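Local coordinates for protein hydrolase, haloacid dehalogenase-like family (Streptococcus pneumoniae, PDB 2FI1) that is probably a hydrolase of undetermined substrate, of the haloacid dehalogenase-like family, with a Rossmann-like core, a helical cap and a calcium-occupied metal site, at residues Y21-A26 with A75-H80; E30-Y35 with E64-K69; G99-V104 with A121-E126; D109-I114 with T125-S130; R136-E141 with R161-E166. All blocks are in the same frame, centred on the assembly; numbering follows the deposited sequence.

Contact 1. Residues Y21-A26 with A75-H80; sequences YETSTA and ARELEH
Thr23 and Glu77 carry the close part of this contact, where helix 20-34 meets the end of helix 66-77 with alpha carbons 5.6 Å apart. Glu77 lays its aliphatic stem over the helix backbone: CG comes within 3.6 Å of Thr23 O. Bent at chi2 (-71°), the chain brings CD to 3.8 Å from Ala26 CB, and OE1 also approaches Thr23 CG2. On the other flank of Thr23 the hydroxyl, OG1, faces Leu78 CD2 at 3.8 Å; its hydrogen bond goes to Asn20 O in its own helix. No hydrogen bond joins the two segments, and only about 208 Å² is buried. The fit slackens past Leu78, as the type I turn from Glu77 ends at the exposed His80, whose O lies 4.1 Å from Thr23 CG2 while its ring is directed elsewhere. Next to Thr23, Ser24 OG bonds Glu74, about one turn before Glu77 on helix 66-77, and behind helix 20-34 Tyr21 and Thr25 pack on helix 41-50, making this a corner of the all-helical cap.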
# COMPACT_ATOMS: atom_id res chain seq x y z
N TYR A 21 -6.44 1.36 -4.75
CA TYR A 21 -7.05 1.61 -6.05
C TYR A 21 -8.46 1.05 -6.12
O TYR A 21 -9.26 1.54 -6.91
CB TYR A 21 -6.15 1.13 -7.20
CG TYR A 21 -4.90 1.99 -7.30
CD1 TYR A 21 -4.99 3.34 -7.61
CD2 TYR A 21 -3.65 1.45 -7.06
CE1 TYR A 21 -3.84 4.13 -7.68
CE2 TYR A 21 -2.50 2.24 -7.13
CZ TYR A 21 -2.61 3.57 -7.44
OH TYR A 21 -1.48 4.35 -7.52
N GLU A 22 -8.79 0.07 -5.29
CA GLU A 22 -10.17 -0.45 -5.28
C GLU A 22 -11.16 0.56 -4.71
O GLU A 22 -12.22 0.80 -5.29
CB GLU A 22 -10.27 -1.78 -4.52
CG GLU A 22 -11.65 -2.42 -4.54
CD GLU A 22 -12.15 -2.72 -5.93
OE1 GLU A 22 -11.31 -2.90 -6.83
OE2 GLU A 22 -13.39 -2.77 -6.11
N THR A 23 -10.82 1.15 -3.57
CA THR A 23 -11.69 2.16 -2.98
C THR A 23 -11.78 3.40 -3.88
O THR A 23 -12.84 4.00 -4.04
CB THR A 23 -11.27 2.52 -1.54
OG1 THR A 23 -9.84 2.56 -1.44
CG2 THR A 23 -11.82 1.52 -0.54
N SER A 24 -10.66 3.79 -4.48
CA SER A 24 -10.66 4.93 -5.39
C SER A 24 -11.48 4.65 -6.64
O SER A 24 -12.24 5.50 -7.09
CB SER A 24 -9.22 5.31 -5.75
OG SER A 24 -8.53 5.81 -4.61
N THR A 25 -11.37 3.44 -7.18
CA THR A 25 -12.16 3.05 -8.35
C THR A 25 -13.65 3.08 -8.04
O THR A 25 -14.44 3.61 -8.82
CB THR A 25 -11.75 1.66 -8.87
OG1 THR A 25 -10.40 1.72 -9.36
CG2 THR A 25 -12.66 1.18 -9.99
N ALA A 26 -14.03 2.54 -6.90
CA ALA A 26 -15.43 2.56 -6.51
C ALA A 26 -15.94 4.00 -6.47
O ALA A 26 -17.01 4.30 -7.02
CB ALA A 26 -15.62 1.88 -5.16
N ALA A 75 -13.11 9.68 0.14
CA ALA A 75 -13.01 9.73 1.60
C ALA A 75 -14.07 8.85 2.25
O ALA A 75 -13.79 8.14 3.22
CB ALA A 75 -13.14 11.16 2.09
N ARG A 76 -15.28 8.87 1.71
CA ARG A 76 -16.35 8.00 2.20
C ARG A 76 -16.01 6.52 2.04
O ARG A 76 -16.22 5.73 2.96
CB ARG A 76 -17.66 8.30 1.49
CG ARG A 76 -18.84 7.55 2.08
CD ARG A 76 -20.17 8.15 1.64
NE ARG A 76 -20.25 9.58 1.97
CZ ARG A 76 -20.07 10.59 1.12
NH1 ARG A 76 -19.78 10.37 -0.16
NH2 ARG A 76 -20.17 11.84 1.55
N GLU A 77 -15.50 6.13 0.88
CA GLU A 77 -15.06 4.75 0.69
C GLU A 77 -14.00 4.34 1.70
O GLU A 77 -14.01 3.21 2.20
CB GLU A 77 -14.50 4.56 -0.72
CG GLU A 77 -15.57 4.35 -1.77
CD GLU A 77 -16.24 2.99 -1.63
OE1 GLU A 77 -15.54 1.97 -1.39
OE2 GLU A 77 -17.46 2.94 -1.77
N LEU A 78 -13.09 5.26 2.01
CA LEU A 78 -11.98 4.98 2.93
C LEU A 78 -12.42 4.93 4.40
O LEU A 78 -11.60 4.63 5.26
CB LEU A 78 -10.86 6.00 2.75
CG LEU A 78 -9.97 5.75 1.52
CD1 LEU A 78 -9.13 6.96 1.23
CD2 LEU A 78 -9.12 4.51 1.72
N GLU A 79 -13.69 5.20 4.68
CA GLU A 79 -14.23 4.85 6.00
C GLU A 79 -14.17 3.34 6.21
O GLU A 79 -14.13 2.87 7.35
CB GLU A 79 -15.66 5.35 6.16
CG GLU A 79 -15.78 6.86 6.16
CD GLU A 79 -17.22 7.34 6.09
OE1 GLU A 79 -18.15 6.54 6.33
OE2 GLU A 79 -17.42 8.54 5.78
N HIS A 80 -14.15 2.58 5.11
CA HIS A 80 -13.99 1.13 5.15
C HIS A 80 -12.95 0.72 4.12
O HIS A 80 -13.30 0.23 3.04
CB HIS A 80 -15.33 0.45 4.88
CG HIS A 80 -16.38 0.79 5.88
ND1 HIS A 80 -16.48 0.15 7.11
CD2 HIS A 80 -17.36 1.72 5.86
CE1 HIS A 80 -17.49 0.67 7.78
NE2 HIS A 80 -18.04 1.63 7.06

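Contact 2. Residues E30-Y35 with E64-K69; sequences ETLALY and ENFLEK
Tyr35 and Phe66, with Thr31 beside them, supply most of the 343 Å² buried here. Tyr35 reaches from the end of helix 20-34 to the chain just ahead of helix 66-77, where its OH donates to Glu64 O at 2.5 Å. The acceptor lies near the phenol plane, at the ring edge, yet the hydroxyl stands 38° above the carbonyl plane of Glu64. Phe66 has CG anti to the backbone N (chi1 178°); its ring meets Thr31, Leu32 and Tyr35. Thr31 CG2 covers one ring face, 3.5 Å from CE1 of Phe66. At the ring edge Tyr35 CE2 meets Phe66 CD1 at 3.7 Å, the two rings inclined by 43°. Leu32 CD2 adds an oblique methyl, and Lys69 runs its CD to 3.4 Å from Tyr35 OH. Thr31 OG1 bonds to Ala27 O and Asn73 instead, and Phe28 meets Phe66 edge-to-face. The chemistry is thus mainly apolar packing, with one short phenol-to-carbonyl bond fixing the tyrosine tip beside the cap's aromatic cluster.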
# COMPACT_ATOMS: atom_id res chain seq x y z
N GLU A 30 -18.66 5.73 -9.15
CA GLU A 30 -19.90 6.30 -8.63
C GLU A 30 -20.00 7.79 -8.96
O GLU A 30 -21.10 8.30 -9.24
CB GLU A 30 -20.08 6.01 -7.14
CG GLU A 30 -19.19 6.73 -6.19
CD GLU A 30 -19.49 6.35 -4.73
OE1 GLU A 30 -20.57 5.77 -4.47
OE2 GLU A 30 -18.65 6.61 -3.86
N THR A 31 -18.87 8.50 -8.97
CA THR A 31 -18.87 9.92 -9.33
C THR A 31 -19.20 10.10 -10.82
O THR A 31 -20.00 10.98 -11.17
CB THR A 31 -17.53 10.59 -8.97
OG1 THR A 31 -17.20 10.33 -7.60
CG2 THR A 31 -17.60 12.10 -9.18
N LEU A 32 -18.64 9.28 -11.70
CA LEU A 32 -19.02 9.29 -13.12
C LEU A 32 -20.52 9.11 -13.31
O LEU A 32 -21.12 9.78 -14.16
CB LEU A 32 -18.28 8.20 -13.89
CG LEU A 32 -16.80 8.41 -14.18
CD1 LEU A 32 -16.23 7.13 -14.76
CD2 LEU A 32 -16.57 9.58 -15.12
N ALA A 33 -21.13 8.24 -12.51
CA ALA A 33 -22.56 7.95 -12.65
C ALA A 33 -23.42 9.19 -12.37
O ALA A 33 -24.51 9.33 -12.93
CB ALA A 33 -22.97 6.80 -11.76
N LEU A 34 -22.93 10.08 -11.51
CA LEU A 34 -23.63 11.34 -11.22
C LEU A 34 -23.79 12.20 -12.47
O LEU A 34 -24.73 13.00 -12.57
CB LEU A 34 -22.88 12.17 -10.17
CG LEU A 34 -22.76 11.59 -8.77
CD1 LEU A 34 -21.79 12.43 -7.95
CD2 LEU A 34 -24.12 11.51 -8.09
N TYR A 35 -22.87 12.04 -13.42
CA TYR A 35 -22.92 12.77 -14.69
C TYR A 35 -23.54 11.94 -15.82
O TYR A 35 -23.50 12.33 -16.99
CB TYR A 35 -21.51 13.21 -15.09
CG TYR A 35 -20.84 14.12 -14.09
CD1 TYR A 35 -20.83 15.50 -14.26
CD2 TYR A 35 -20.22 13.60 -12.96
CE1 TYR A 35 -20.22 16.34 -13.34
CE2 TYR A 35 -19.61 14.42 -12.03
CZ TYR A 35 -19.60 15.79 -12.22
OH TYR A 35 -18.99 16.61 -11.31
N GLU A 64 -17.87 19.15 -14.76
CA GLU A 64 -17.74 20.26 -13.82
C GLU A 64 -17.77 19.77 -12.38
O GLU A 64 -18.67 19.03 -12.00
CB GLU A 64 -18.85 21.30 -14.06
CG GLU A 64 -18.73 22.56 -13.20
CD GLU A 64 -19.73 23.64 -13.58
OE1 GLU A 64 -20.85 23.30 -14.02
OE2 GLU A 64 -19.39 24.84 -13.43
N ASN A 65 -16.80 20.21 -11.58
CA ASN A 65 -16.67 19.84 -10.15
C ASN A 65 -16.37 18.36 -9.92
O ASN A 65 -16.58 17.86 -8.81
CB ASN A 65 -17.93 20.22 -9.36
CG ASN A 65 -18.34 21.67 -9.53
OD1 ASN A 65 -17.49 22.57 -9.54
ND2 ASN A 65 -19.64 21.92 -9.66
N PHE A 66 -15.89 17.65 -10.94
CA PHE A 66 -15.73 16.20 -10.82
C PHE A 66 -14.73 15.83 -9.73
O PHE A 66 -15.03 15.01 -8.86
CB PHE A 66 -15.28 15.57 -12.14
CG PHE A 66 -15.06 14.09 -12.06
CD1 PHE A 66 -16.09 13.20 -12.32
CD2 PHE A 66 -13.82 13.57 -11.67
CE1 PHE A 66 -15.89 11.82 -12.22
CE2 PHE A 66 -13.62 12.20 -11.56
CZ PHE A 66 -14.66 11.33 -11.84
N LEU A 67 -13.54 16.43 -9.78
CA LEU A 67 -12.47 16.07 -8.83
C LEU A 67 -12.93 16.25 -7.40
O LEU A 67 -12.73 15.38 -6.55
CB LEU A 67 -11.20 16.87 -9.08
CG LEU A 67 -10.03 16.55 -8.12
CD1 LEU A 67 -8.72 16.55 -8.85
CD2 LEU A 67 -9.96 17.50 -6.93
N GLU A 68 -13.55 17.39 -7.11
CA GLU A 68 -14.00 17.68 -5.76
C GLU A 68 -14.98 16.63 -5.26
O GLU A 68 -14.87 16.15 -4.13
CB GLU A 68 -14.63 19.06 -5.71
CG GLU A 68 -14.73 19.59 -4.31
CD GLU A 68 -15.14 21.05 -4.25
OE1 GLU A 68 -15.25 21.71 -5.31
OE2 GLU A 68 -15.34 21.53 -3.12
N LYS A 69 -15.95 16.28 -6.10
CA LYS A 69 -16.95 15.28 -5.75
C LYS A 69 -16.33 13.90 -5.64
O LYS A 69 -16.67 13.13 -4.74
CB LYS A 69 -18.08 15.27 -6.78
CG LYS A 69 -18.90 16.56 -6.83
CD LYS A 69 -19.87 16.52 -7.99
CE LYS A 69 -20.61 17.84 -8.15
NZ LYS A 69 -21.63 18.04 -7.09

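Contact 3. Residues G99-V104 with A121-E126; sequences GRHFLV and AAYFTE
His101 O receives Thr125 N at 2.8 Å, and Leu103 N gives its hydrogen to Glu126 O at 3.1 Å. Each acceptor also has a CA-H close by, Phe124 CA beside His101 O and Phe102 CA beside Glu126 O. Where the strands part, a water replaces a direct link: it accepts from His101 N at 2.9 Å, donates to Tyr123 O at 2.7 Å, and bonds Thr125 OG1. These are neighbouring parallel strands of a Rossmann-like sheet, the edge strand 124-128 and strand 100-104, joined in sequence through helix 110-117 as a beta-alpha-beta unit. The chain turns a corner at Thr125. The imidazole of His101 has Tyr123 O at its edge, in plane, 3.5 Å from CD2, while ND1 is engaged by Trp11 and NE2 by Leu91 O. Tyr123 lies alongside His101, its OH bonded to Glu92. Phe102 CE1 packs 3.7 Å from Thr125 CB, and Phe124 CD1 sits 3.9 Å from Leu103 CB. Arg100 pairs with Asp8, whereas the carboxylate of Glu126 is held by Lys149, Tyr150 and Tyr145.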
# COMPACT_ATOMS: atom_id res chain seq x y z
N GLY A 99 8.07 -14.25 13.07
CA GLY A 99 8.43 -13.12 12.22
C GLY A 99 7.95 -11.81 12.80
O GLY A 99 7.03 -11.77 13.61
N ARG A 100 8.62 -10.73 12.39
CA ARG A 100 8.22 -9.37 12.76
C ARG A 100 7.87 -8.61 11.49
O ARG A 100 8.46 -8.83 10.43
CB ARG A 100 9.34 -8.61 13.47
CG ARG A 100 9.77 -9.23 14.79
CD ARG A 100 10.81 -8.39 15.49
NE ARG A 100 12.05 -8.32 14.73
CZ ARG A 100 13.15 -7.70 15.15
NH1 ARG A 100 13.18 -7.09 16.32
NH2 ARG A 100 14.23 -7.69 14.38
N HIS A 101 6.91 -7.70 11.64
CA HIS A 101 6.43 -6.85 10.57
C HIS A 101 6.71 -5.41 10.90
O HIS A 101 6.51 -4.96 12.03
CB HIS A 101 4.92 -7.00 10.41
CG HIS A 101 4.46 -8.39 10.14
ND1 HIS A 101 4.66 -9.03 8.93
CD2 HIS A 101 3.79 -9.27 10.93
CE1 HIS A 101 4.14 -10.24 8.99
NE2 HIS A 101 3.61 -10.41 10.19
N PHE A 102 7.15 -4.67 9.89
CA PHE A 102 7.36 -3.23 9.97
C PHE A 102 6.66 -2.61 8.79
O PHE A 102 6.40 -3.27 7.78
CB PHE A 102 8.85 -2.90 9.93
CG PHE A 102 9.63 -3.58 11.01
CD1 PHE A 102 9.80 -2.98 12.25
CD2 PHE A 102 10.15 -4.84 10.81
CE1 PHE A 102 10.50 -3.63 13.24
CE2 PHE A 102 10.84 -5.49 11.81
CZ PHE A 102 11.01 -4.89 13.01
N LEU A 103 6.35 -1.32 8.89
CA LEU A 103 5.71 -0.61 7.78
C LEU A 103 6.42 0.71 7.57
O LEU A 103 6.70 1.41 8.55
CB LEU A 103 4.23 -0.36 8.08
CG LEU A 103 3.32 0.21 6.98
CD1 LEU A 103 3.10 -0.78 5.90
CD2 LEU A 103 1.98 0.56 7.61
N VAL A 104 6.74 1.02 6.31
CA VAL A 104 7.30 2.33 5.97
C VAL A 104 6.36 3.01 4.99
O VAL A 104 6.04 2.45 3.94
CB VAL A 104 8.71 2.22 5.37
CG1 VAL A 104 9.20 3.59 4.87
CG2 VAL A 104 9.67 1.67 6.39
N ALA A 121 -3.25 -3.26 12.63
CA ALA A 121 -2.31 -2.49 13.44
C ALA A 121 -1.51 -3.39 14.39
O ALA A 121 -0.32 -3.17 14.63
CB ALA A 121 -3.04 -1.41 14.23
N ALA A 122 -2.18 -4.42 14.91
CA ALA A 122 -1.56 -5.32 15.88
C ALA A 122 -0.35 -6.06 15.34
O ALA A 122 0.45 -6.57 16.12
CB ALA A 122 -2.59 -6.31 16.40
N TYR A 123 -0.20 -6.13 14.01
CA TYR A 123 0.91 -6.87 13.43
C TYR A 123 2.25 -6.16 13.46
O TYR A 123 3.28 -6.81 13.37
CB TYR A 123 0.59 -7.31 11.99
CG TYR A 123 -0.35 -8.48 11.98
CD1 TYR A 123 0.11 -9.73 12.37
CD2 TYR A 123 -1.69 -8.33 11.67
CE1 TYR A 123 -0.75 -10.81 12.41
CE2 TYR A 123 -2.56 -9.42 11.71
CZ TYR A 123 -2.08 -10.64 12.09
OH TYR A 123 -2.96 -11.70 12.15
N PHE A 124 2.26 -4.83 13.58
CA PHE A 124 3.47 -4.07 13.32
C PHE A 124 4.25 -3.73 14.55
O PHE A 124 3.74 -3.12 15.47
CB PHE A 124 3.14 -2.82 12.51
CG PHE A 124 2.54 -3.15 11.18
CD1 PHE A 124 3.35 -3.55 10.13
CD2 PHE A 124 1.18 -3.19 11.01
CE1 PHE A 124 2.81 -3.93 8.92
CE2 PHE A 124 0.63 -3.57 9.80
CZ PHE A 124 1.46 -3.95 8.75
N THR A 125 5.51 -4.15 14.56
CA THR A 125 6.43 -3.79 15.63
C THR A 125 6.69 -2.29 15.62
O THR A 125 6.72 -1.65 16.67
CB THR A 125 7.72 -4.60 15.52
OG1 THR A 125 7.42 -5.99 15.71
CG2 THR A 125 8.75 -4.15 16.54
N GLU A 126 6.87 -1.72 14.43
CA GLU A 126 6.94 -0.27 14.29
C GLU A 126 6.41 0.14 12.92
O GLU A 126 6.65 -0.54 11.91
CB GLU A 126 8.36 0.27 14.48
CG GLU A 126 8.41 1.81 14.45
CD GLU A 126 9.71 2.43 14.92
OE1 GLU A 126 10.45 1.83 15.72
OE2 GLU A 126 10.00 3.56 14.47
O HOH W 1 5.70 -7.55 14.32

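Contact 4. Residues D109-I114 with T125-S130; sequences DQVLEI and TEVVTS
Thr129 OG1 donates to Asp109 OD1 at 2.7 Å, meeting that oxygen nearly along its C-O axis, with the two side chains at about a right angle. The threonine places OG1 between its backbone N and carbonyl carbon (chi1 73°), with CG2 beside the N; CG2 consequently lies 3.5 Å from the same Asp109 OD1 and 4.1 Å from Val111 CB. Asp109 has CG anti to its carbonyl carbon (chi1 -75°), which puts CG on the side of the strand end, from where OD1 reaches Thr129, although CB itself points to the side. Ser131 OG, just beyond the strand, bonds both Asp109 OD1 and Thr129 OG1, closing a small polar cluster. Next to this cluster the packing is purely aliphatic. Val127 CG1 touches two helix residues on the same side, 3.7 Å from Leu112 CD2 and 3.9 Å from Val111 CG1. Leu112 and Val127 run antiparallel to each other side by side, whereas Val111 and Val127 meet at a slant. Leu103 of the adjacent strand touches both Val111 and Val127, continuing the apolar layer inward. A helix laid on the strand that follows it, apolar in the middle and polar at the strand's C-terminal end, belongs to the beta-alpha-beta crossover of the three-layered HAD core.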
# COMPACT_ATOMS: atom_id res chain seq x y z
N ASP A 109 0.31 10.64 9.71
CA ASP A 109 -0.24 9.70 10.68
C ASP A 109 -1.67 9.19 10.37
O ASP A 109 -2.20 8.39 11.15
CB ASP A 109 -0.11 10.27 12.11
CG ASP A 109 1.32 10.21 12.64
OD1 ASP A 109 2.16 9.42 12.14
OD2 ASP A 109 1.62 10.94 13.61
N GLN A 110 -2.29 9.58 9.26
CA GLN A 110 -3.52 8.90 8.77
C GLN A 110 -3.29 7.40 8.51
O GLN A 110 -4.21 6.58 8.61
CB GLN A 110 -4.07 9.52 7.48
CG GLN A 110 -5.50 9.04 7.14
CD GLN A 110 -5.92 9.26 5.70
OE1 GLN A 110 -5.20 9.89 4.91
NE2 GLN A 110 -7.09 8.74 5.34
N VAL A 111 -2.07 7.05 8.15
CA VAL A 111 -1.66 5.65 8.01
C VAL A 111 -2.15 4.87 9.21
O VAL A 111 -2.65 3.75 9.08
CB VAL A 111 -0.11 5.53 7.90
CG1 VAL A 111 0.36 4.08 8.10
CG2 VAL A 111 0.35 6.05 6.54
N LEU A 112 -2.02 5.45 10.40
CA LEU A 112 -2.32 4.72 11.60
C LEU A 112 -3.81 4.40 11.67
O LEU A 112 -4.19 3.31 12.10
CB LEU A 112 -1.83 5.47 12.83
CG LEU A 112 -0.35 5.90 12.79
CD1 LEU A 112 0.04 6.56 14.11
CD2 LEU A 112 0.58 4.75 12.46
N GLU A 113 -4.64 5.35 11.24
CA GLU A 113 -6.10 5.13 11.19
C GLU A 113 -6.48 4.01 10.24
O GLU A 113 -7.37 3.22 10.53
CB GLU A 113 -6.81 6.40 10.72
CG GLU A 113 -6.67 7.62 11.63
CD GLU A 113 -7.16 8.91 10.99
OE1 GLU A 113 -7.84 8.86 9.94
OE2 GLU A 113 -6.85 9.99 11.54
N ILE A 114 -5.82 3.95 9.10
CA ILE A 114 -6.08 2.90 8.13
C ILE A 114 -5.76 1.52 8.72
O ILE A 114 -6.52 0.57 8.53
CB ILE A 114 -5.26 3.11 6.83
CG1 ILE A 114 -5.69 4.41 6.15
CG2 ILE A 114 -5.40 1.92 5.87
CD1 ILE A 114 -7.10 4.42 5.62
N THR A 125 5.51 -4.15 14.56
CA THR A 125 6.43 -3.79 15.63
C THR A 125 6.69 -2.29 15.62
O THR A 125 6.72 -1.65 16.67
CB THR A 125 7.72 -4.60 15.52
OG1 THR A 125 7.42 -5.99 15.71
CG2 THR A 125 8.75 -4.15 16.54
N GLU A 126 6.87 -1.72 14.43
CA GLU A 126 6.94 -0.27 14.29
C GLU A 126 6.41 0.14 12.92
O GLU A 126 6.65 -0.54 11.91
CB GLU A 126 8.36 0.27 14.48
CG GLU A 126 8.41 1.81 14.45
CD GLU A 126 9.71 2.43 14.92
OE1 GLU A 126 10.45 1.83 15.72
OE2 GLU A 126 10.00 3.56 14.47
N VAL A 127 5.66 1.23 12.92
CA VAL A 127 5.16 1.89 11.72
C VAL A 127 5.89 3.21 11.58
O VAL A 127 5.84 4.05 12.49
CB VAL A 127 3.64 2.13 11.78
CG1 VAL A 127 3.17 2.90 10.56
CG2 VAL A 127 2.89 0.82 11.92
N VAL A 128 6.59 3.39 10.46
CA VAL A 128 7.29 4.63 10.14
C VAL A 128 6.39 5.42 9.20
O VAL A 128 6.03 4.93 8.13
CB VAL A 128 8.64 4.34 9.47
CG1 VAL A 128 9.29 5.65 8.97
CG2 VAL A 128 9.57 3.57 10.42
N THR A 129 6.00 6.63 9.62
CA THR A 129 5.25 7.55 8.76
C THR A 129 6.12 8.78 8.52
O THR A 129 7.24 8.85 9.02
CB THR A 129 3.94 8.00 9.43
OG1 THR A 129 4.24 8.92 10.48
CG2 THR A 129 3.17 6.82 9.99
N SER A 130 5.60 9.75 7.77
CA SER A 130 6.37 10.97 7.50
C SER A 130 6.80 11.69 8.77
O SER A 130 7.82 12.38 8.77
CB SER A 130 5.58 11.92 6.62
OG SER A 130 4.43 12.39 7.29

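Contact 5. Residues R136-E141 with R161-E166; sequences RKPNPE and RPIDIE
Lys137 bends at chi3 (-73°), which turns CE, and Asp164 sets CG anti to its carbonyl carbon (chi1 -57°); between them NZ and OD1 close a salt bridge of 2.6 Å. The ammonium approaches from above the carboxylate plane, 40° out of it. The other oxygen, Asp164 OD2, accepts from Arg161 N at 3.0 Å, on its anti side but tilted out of the carboxylate plane, at the start of the helix, so both carboxylate oxygens are engaged. Beside the bridge, the cis-proline Pro138 rests on the first helical turn: its CD is 3.7 Å from Ile163 CG2, and its CA-H makes a bent contact with Ile163 O. Pro138 CB lies 3.6 Å from Glu166 OE1, the two side chains pointing the same way. A water spans Arg136 NH2 and Arg161 NH2. Lys137 is consistent with the active-site lysine of HAD-family enzymes, and the side chain of Asp164 lies about 4 Å from the calcium. Asp12, a ligand of that ion, touches both. The loop ahead of helix 141-149 thus meets the N-terminal end of helix 162-170, which follows strand 155-159.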
# COMPACT_ATOMS: atom_id res chain seq x y z
N ARG A 136 12.18 10.21 1.62
CA ARG A 136 11.32 9.31 0.88
C ARG A 136 12.15 8.24 0.19
O ARG A 136 13.29 8.48 -0.24
CB ARG A 136 10.50 10.08 -0.16
CG ARG A 136 9.51 11.07 0.47
CD ARG A 136 8.75 11.90 -0.56
NE ARG A 136 7.79 11.10 -1.32
CZ ARG A 136 8.01 10.57 -2.53
NH1 ARG A 136 9.15 10.75 -3.16
NH2 ARG A 136 7.06 9.84 -3.09
N LYS A 137 11.57 7.06 0.06
CA LYS A 137 12.08 6.04 -0.84
C LYS A 137 12.21 6.69 -2.23
O LYS A 137 11.37 7.50 -2.61
CB LYS A 137 11.14 4.83 -0.87
CG LYS A 137 10.96 4.15 0.48
CD LYS A 137 9.91 3.05 0.47
CE LYS A 137 8.49 3.60 0.41
NZ LYS A 137 7.47 2.50 0.34
N PRO A 138 13.24 6.33 -3.01
CA PRO A 138 14.20 5.23 -2.84
C PRO A 138 15.38 5.48 -1.90
O PRO A 138 16.24 4.61 -1.76
CB PRO A 138 14.72 5.03 -4.27
CG PRO A 138 14.71 6.41 -4.83
CD PRO A 138 13.48 7.06 -4.27
N ASN A 139 15.44 6.62 -1.22
CA ASN A 139 16.50 6.83 -0.24
C ASN A 139 16.36 5.75 0.84
O ASN A 139 15.25 5.54 1.34
CB ASN A 139 16.41 8.24 0.36
CG ASN A 139 17.61 8.61 1.20
OD1 ASN A 139 17.96 7.91 2.14
ND2 ASN A 139 18.21 9.75 0.90
N PRO A 140 17.45 5.03 1.17
CA PRO A 140 17.36 3.95 2.16
C PRO A 140 17.33 4.38 3.63
O PRO A 140 17.35 3.52 4.49
CB PRO A 140 18.63 3.14 1.89
CG PRO A 140 19.62 4.19 1.44
CD PRO A 140 18.81 5.14 0.60
N GLU A 141 17.30 5.68 3.92
CA GLU A 141 17.39 6.16 5.30
C GLU A 141 16.43 5.46 6.28
O GLU A 141 16.86 5.00 7.33
CB GLU A 141 17.17 7.68 5.35
CG GLU A 141 17.37 8.27 6.74
CD GLU A 141 17.23 9.77 6.77
OE1 GLU A 141 16.24 10.30 6.25
OE2 GLU A 141 18.13 10.43 7.34
N ARG A 161 6.36 -0.89 -6.05
CA ARG A 161 6.99 0.07 -6.96
C ARG A 161 8.51 -0.05 -7.01
O ARG A 161 9.15 -0.47 -6.05
CB ARG A 161 6.64 1.50 -6.54
CG ARG A 161 5.22 1.91 -6.83
CD ARG A 161 4.98 3.33 -6.39
NE ARG A 161 5.89 4.27 -7.03
CZ ARG A 161 6.05 5.54 -6.67
NH1 ARG A 161 5.34 6.04 -5.66
NH2 ARG A 161 6.91 6.32 -7.31
N PRO A 162 9.10 0.34 -8.15
CA PRO A 162 10.55 0.40 -8.22
C PRO A 162 11.24 1.08 -7.04
O PRO A 162 12.26 0.59 -6.59
CB PRO A 162 10.79 1.18 -9.52
CG PRO A 162 9.66 0.76 -10.38
CD PRO A 162 8.48 0.66 -9.45
N ILE A 163 10.69 2.18 -6.53
CA ILE A 163 11.37 2.88 -5.44
C ILE A 163 11.45 2.04 -4.16
O ILE A 163 12.37 2.23 -3.34
CB ILE A 163 10.75 4.27 -5.11
CG1 ILE A 163 9.29 4.16 -4.69
CG2 ILE A 163 10.95 5.21 -6.30
CD1 ILE A 163 8.72 5.45 -4.14
N ASP A 164 10.51 1.11 -3.99
CA ASP A 164 10.53 0.22 -2.83
C ASP A 164 11.68 -0.76 -2.93
O ASP A 164 12.41 -1.00 -1.97
CB ASP A 164 9.20 -0.52 -2.73
CG ASP A 164 8.02 0.41 -2.66
OD1 ASP A 164 8.11 1.49 -2.02
OD2 ASP A 164 7.00 0.10 -3.31
N ILE A 165 11.83 -1.32 -4.13
CA ILE A 165 12.92 -2.24 -4.42
C ILE A 165 14.26 -1.53 -4.29
O ILE A 165 15.20 -2.06 -3.69
CB ILE A 165 12.79 -2.81 -5.87
CG1 ILE A 165 11.43 -3.49 -6.11
CG2 ILE A 165 13.95 -3.75 -6.20
CD1 ILE A 165 11.03 -4.47 -5.07
N GLU A 166 14.35 -0.33 -4.84
CA GLU A 166 15.60 0.43 -4.79
C GLU A 166 15.99 0.78 -3.36
O GLU A 166 17.16 0.68 -3.00
CB GLU A 166 15.49 1.68 -5.66
CG GLU A 166 15.43 1.33 -7.15
CD GLU A 166 14.84 2.41 -8.03
OE1 GLU A 166 14.32 3.42 -7.52
OE2 GLU A 166 14.87 2.22 -9.28
O HOH W 2 7.83 8.74 -5.81

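Contacts 1 and 2 join the same two cap helices, 20-34 and 66-77, with centres 14 Å apart, and contact 2 is nested in the chain loop closed by contact 1. Contacts 3, 4 and 5 belong to the core. Contacts 3 and 4 share Thr125 and Glu126, and Leu103 O lies 2.8 Å from Val128 N, a probable hydrogen bond that continues the strand pairing. Contact 5 is nearest the calcium held by Asp12, Gly14 and Asp160: the side chain of Asp164 is about 4 Å from it, against about 9, 11 and 13 Å for the side chains of Leu103, Val111 and Thr23. Lys137 NZ also approaches Val104 O. Contact 2 lies farthest out, its centre 25 Å from that of the chain and 34 Å from that of contact 5.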